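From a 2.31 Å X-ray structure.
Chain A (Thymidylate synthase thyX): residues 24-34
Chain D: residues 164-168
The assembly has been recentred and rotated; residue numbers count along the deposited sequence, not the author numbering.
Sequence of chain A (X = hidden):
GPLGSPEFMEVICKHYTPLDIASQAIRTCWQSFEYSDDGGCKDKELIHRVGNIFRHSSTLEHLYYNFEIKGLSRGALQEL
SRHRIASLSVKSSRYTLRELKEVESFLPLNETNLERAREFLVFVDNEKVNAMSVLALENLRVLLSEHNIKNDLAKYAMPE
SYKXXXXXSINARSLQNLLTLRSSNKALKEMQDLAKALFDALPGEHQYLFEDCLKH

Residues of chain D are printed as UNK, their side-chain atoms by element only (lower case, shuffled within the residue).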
# COMPACT_ATOMS: atom_id res chain seq x y z
N GLN A 24 -22.93 7.54 1.97
CA GLN A 24 -22.63 8.94 1.72
C GLN A 24 -21.44 9.08 0.75
O GLN A 24 -21.44 9.95 -0.11
CB GLN A 24 -22.35 9.68 3.04
CG GLN A 24 -23.55 9.75 3.98
CD GLN A 24 -23.16 10.16 5.41
OE1 GLN A 24 -22.02 9.99 5.82
NE2 GLN A 24 -24.12 10.70 6.16
N ALA A 25 -20.44 8.21 0.90
CA ALA A 25 -19.27 8.24 0.02
C ALA A 25 -19.64 7.91 -1.42
O ALA A 25 -19.13 8.51 -2.37
CB ALA A 25 -18.19 7.28 0.52
N ILE A 26 -20.52 6.94 -1.59
CA ILE A 26 -20.91 6.51 -2.92
C ILE A 26 -21.70 7.61 -3.64
O ILE A 26 -21.51 7.85 -4.84
CB ILE A 26 -21.73 5.20 -2.85
CG1 ILE A 26 -20.86 4.09 -2.25
CG2 ILE A 26 -22.23 4.83 -4.25
CD1 ILE A 26 -21.60 2.81 -1.92
N ARG A 27 -22.58 8.26 -2.89
CA ARG A 27 -23.44 9.28 -3.46
C ARG A 27 -22.65 10.54 -3.79
O ARG A 27 -23.04 11.30 -4.68
CB ARG A 27 -24.63 9.57 -2.52
CG ARG A 27 -25.44 8.32 -2.21
CD ARG A 27 -26.92 8.60 -2.02
NE ARG A 27 -27.68 8.02 -3.13
CZ ARG A 27 -28.49 6.98 -3.03
NH1 ARG A 27 -28.69 6.41 -1.85
NH2 ARG A 27 -29.12 6.52 -4.09
N THR A 28 -21.54 10.75 -3.09
CA THR A 28 -20.67 11.88 -3.35
C THR A 28 -20.16 11.87 -4.79
O THR A 28 -19.99 12.93 -5.40
CB THR A 28 -19.47 11.94 -2.39
OG1 THR A 28 -19.90 12.33 -1.08
CG2 THR A 28 -18.47 12.96 -2.89
N CYS A 29 -19.91 10.68 -5.33
CA CYS A 29 -19.29 10.57 -6.65
C CYS A 29 -20.18 11.12 -7.74
O CYS A 29 -19.72 11.86 -8.60
CB CYS A 29 -18.91 9.12 -6.96
SG CYS A 29 -17.65 8.42 -5.85
N TRP A 30 -21.46 10.75 -7.71
CA TRP A 30 -22.41 11.20 -8.71
C TRP A 30 -23.36 12.24 -8.14
O TRP A 30 -24.32 12.63 -8.80
CB TRP A 30 -23.22 10.03 -9.27
CG TRP A 30 -22.37 9.00 -9.89
CD1 TRP A 30 -21.88 8.99 -11.16
CD2 TRP A 30 -21.89 7.79 -9.27
NE1 TRP A 30 -21.12 7.86 -11.38
CE2 TRP A 30 -21.12 7.11 -10.23
CE3 TRP A 30 -22.05 7.23 -7.99
CZ2 TRP A 30 -20.50 5.88 -9.96
CZ3 TRP A 30 -21.42 6.01 -7.72
CH2 TRP A 30 -20.66 5.35 -8.70
N GLN A 31 -23.10 12.67 -6.91
CA GLN A 31 -23.89 13.74 -6.28
C GLN A 31 -25.39 13.44 -6.28
O GLN A 31 -26.20 14.31 -6.60
CB GLN A 31 -23.61 15.09 -6.96
CG GLN A 31 -22.18 15.62 -6.78
CD GLN A 31 -21.90 16.12 -5.36
OE1 GLN A 31 -21.04 15.58 -4.65
NE2 GLN A 31 -22.62 17.16 -4.96
N SER A 32 -25.75 12.22 -5.90
CA SER A 32 -27.12 11.73 -5.99
C SER A 32 -27.80 11.68 -4.62
O SER A 32 -28.61 10.80 -4.35
CB SER A 32 -27.11 10.33 -6.58
OG SER A 32 -26.35 9.47 -5.74
N PHE A 33 -27.45 12.62 -3.74
CA PHE A 33 -28.03 12.66 -2.40
C PHE A 33 -29.56 12.76 -2.43
O PHE A 33 -30.23 12.37 -1.48
CB PHE A 33 -27.44 13.82 -1.60
CG PHE A 33 -25.94 13.88 -1.66
CD1 PHE A 33 -25.18 13.05 -0.85
CD2 PHE A 33 -25.30 14.75 -2.53
CE1 PHE A 33 -23.79 13.09 -0.91
CE2 PHE A 33 -23.92 14.80 -2.59
CZ PHE A 33 -23.16 13.97 -1.78
N GLU A 34 -30.10 13.29 -3.53
CA GLU A 34 -31.54 13.41 -3.71
C GLU A 34 -32.22 12.05 -3.62
O GLU A 34 -33.35 11.94 -3.14
CB GLU A 34 -31.85 14.03 -5.07
CG GLU A 34 -31.74 13.02 -6.21
CD GLU A 34 -31.85 13.66 -7.59
OE1 GLU A 34 -31.28 14.76 -7.79
OE2 GLU A 34 -32.49 13.04 -8.47
N UNK D 164 -14.47 20.88 -6.16
CA UNK D 164 -14.81 19.48 -6.04
C UNK D 164 -15.29 19.17 -4.63
O UNK D 164 -15.18 20.00 -3.71
c UNK D 164 -12.57 18.55 -5.34
c UNK D 164 -13.62 18.57 -6.43
o UNK D 164 -14.09 17.24 -6.65
N UNK D 165 -15.81 17.97 -4.47
CA UNK D 165 -16.42 17.50 -3.24
C UNK D 165 -16.00 16.03 -3.03
O UNK D 165 -16.09 15.22 -3.94
c UNK D 165 -18.34 16.87 -0.94
n UNK D 165 -19.47 16.54 -0.24
c UNK D 165 -18.72 17.21 -2.19
c UNK D 165 -20.52 16.66 -1.04
n UNK D 165 -20.09 17.06 -2.23
c UNK D 165 -17.93 17.66 -3.38
N UNK D 166 -15.53 15.67 -1.84
CA UNK D 166 -15.10 14.28 -1.63
C UNK D 166 -15.28 13.72 -0.22
O UNK D 166 -15.20 14.44 0.77
c UNK D 166 -11.37 13.99 -0.93
c UNK D 166 -12.60 14.82 -1.25
c UNK D 166 -13.64 14.06 -2.06
c UNK D 166 -12.22 16.06 -2.01
N UNK D 167 -15.54 12.42 -0.17
CA UNK D 167 -15.39 11.64 1.05
C UNK D 167 -13.92 11.20 1.14
O UNK D 167 -13.35 10.68 0.17
c UNK D 167 -16.30 10.44 1.04
N UNK D 168 -13.31 11.42 2.29
CA UNK D 168 -11.91 11.10 2.48
C UNK D 168 -11.72 10.33 3.77
O UNK D 168 -12.11 10.81 4.84
c UNK D 168 -9.62 12.23 2.48
c UNK D 168 -7.44 12.46 3.51
c UNK D 168 -8.82 12.57 3.57
c UNK D 168 -6.85 12.00 2.35
c UNK D 168 -9.00 11.78 1.32
o UNK D 168 -5.48 11.87 2.28
c UNK D 168 -7.62 11.65 1.25
c UNK D 168 -11.11 12.40 2.55

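The chain D segment is an extended strand that runs nearly antiparallel to the helix of chain A, with 159° between their N-to-C directions and a closest axial approach of 7.6 Å. At position 164 the side chain has three atoms: one carbon that carries one oxygen and one further carbon. This beta-branched hydroxyl pattern is that of threonine, T164(D). Its CA-to-CB bond points sideways, and the side chain does not reach the chain A stretch, so it takes no part in the contact.

Position 165 carries one carbon followed by a five-membered ring of three carbons and two nitrogens. The CA-to-CB bond points toward chain A, and the ring lies among T28(A), Q31(A) and F33(A). A ring with two nitrogens separated by a single carbon is an imidazole, which makes the residue histidine, H165(D). CG2 of T28(A) sits over one face of the imidazole and also lies 3.4 Å from the backbone O of H165(D). The ring of F33(A) meets the imidazole rim to rim, with CZ of F33(A) 3.8 Å from CE1 of H165(D); the centroids are 5.9 Å apart and the planes are inclined by 29°, so neither ring covers the face of the other.

At position 166 four carbons fork at the second, and the CA-to-CB bond points away from the helix. The fork at the second carbon identifies leucine, L166(D). Its backbone, rather than its side chain, meets chain A: CA lies 3.8 Å from CG2 of T28(A).

Position 167 has a single side-chain carbon, directed toward the helix and 3.7 Å from CB of A25(A). One carbon alone means alanine, A167(D), and the contact is methyl against methyl, at the point where the CA atoms of the two residues are 5.3 Å apart.

The side chain at position 168 is one carbon and then a six-carbon ring bearing one oxygen, which is tyrosine, Y168(D). It lies out of reach of the chain A stretch and makes no contact with it.

The contact thus depends on alternation along the strand: H165(D) and A167(D) face the helix, whereas L166(D) between them turns away. The paired alanines permit close approach at one end, and T28(A) packs its methyl group against strand backbone and imidazole. The T28(A) hydroxyl is engaged within its own helix, where OG1 donates a hydrogen bond to O of Q24(A) at 3.0 Å. The two stretches bury 236 Å² in total, both sides summed, and the methyl and ring contacts described here lie within it.

Chain D 164-168: THLAY
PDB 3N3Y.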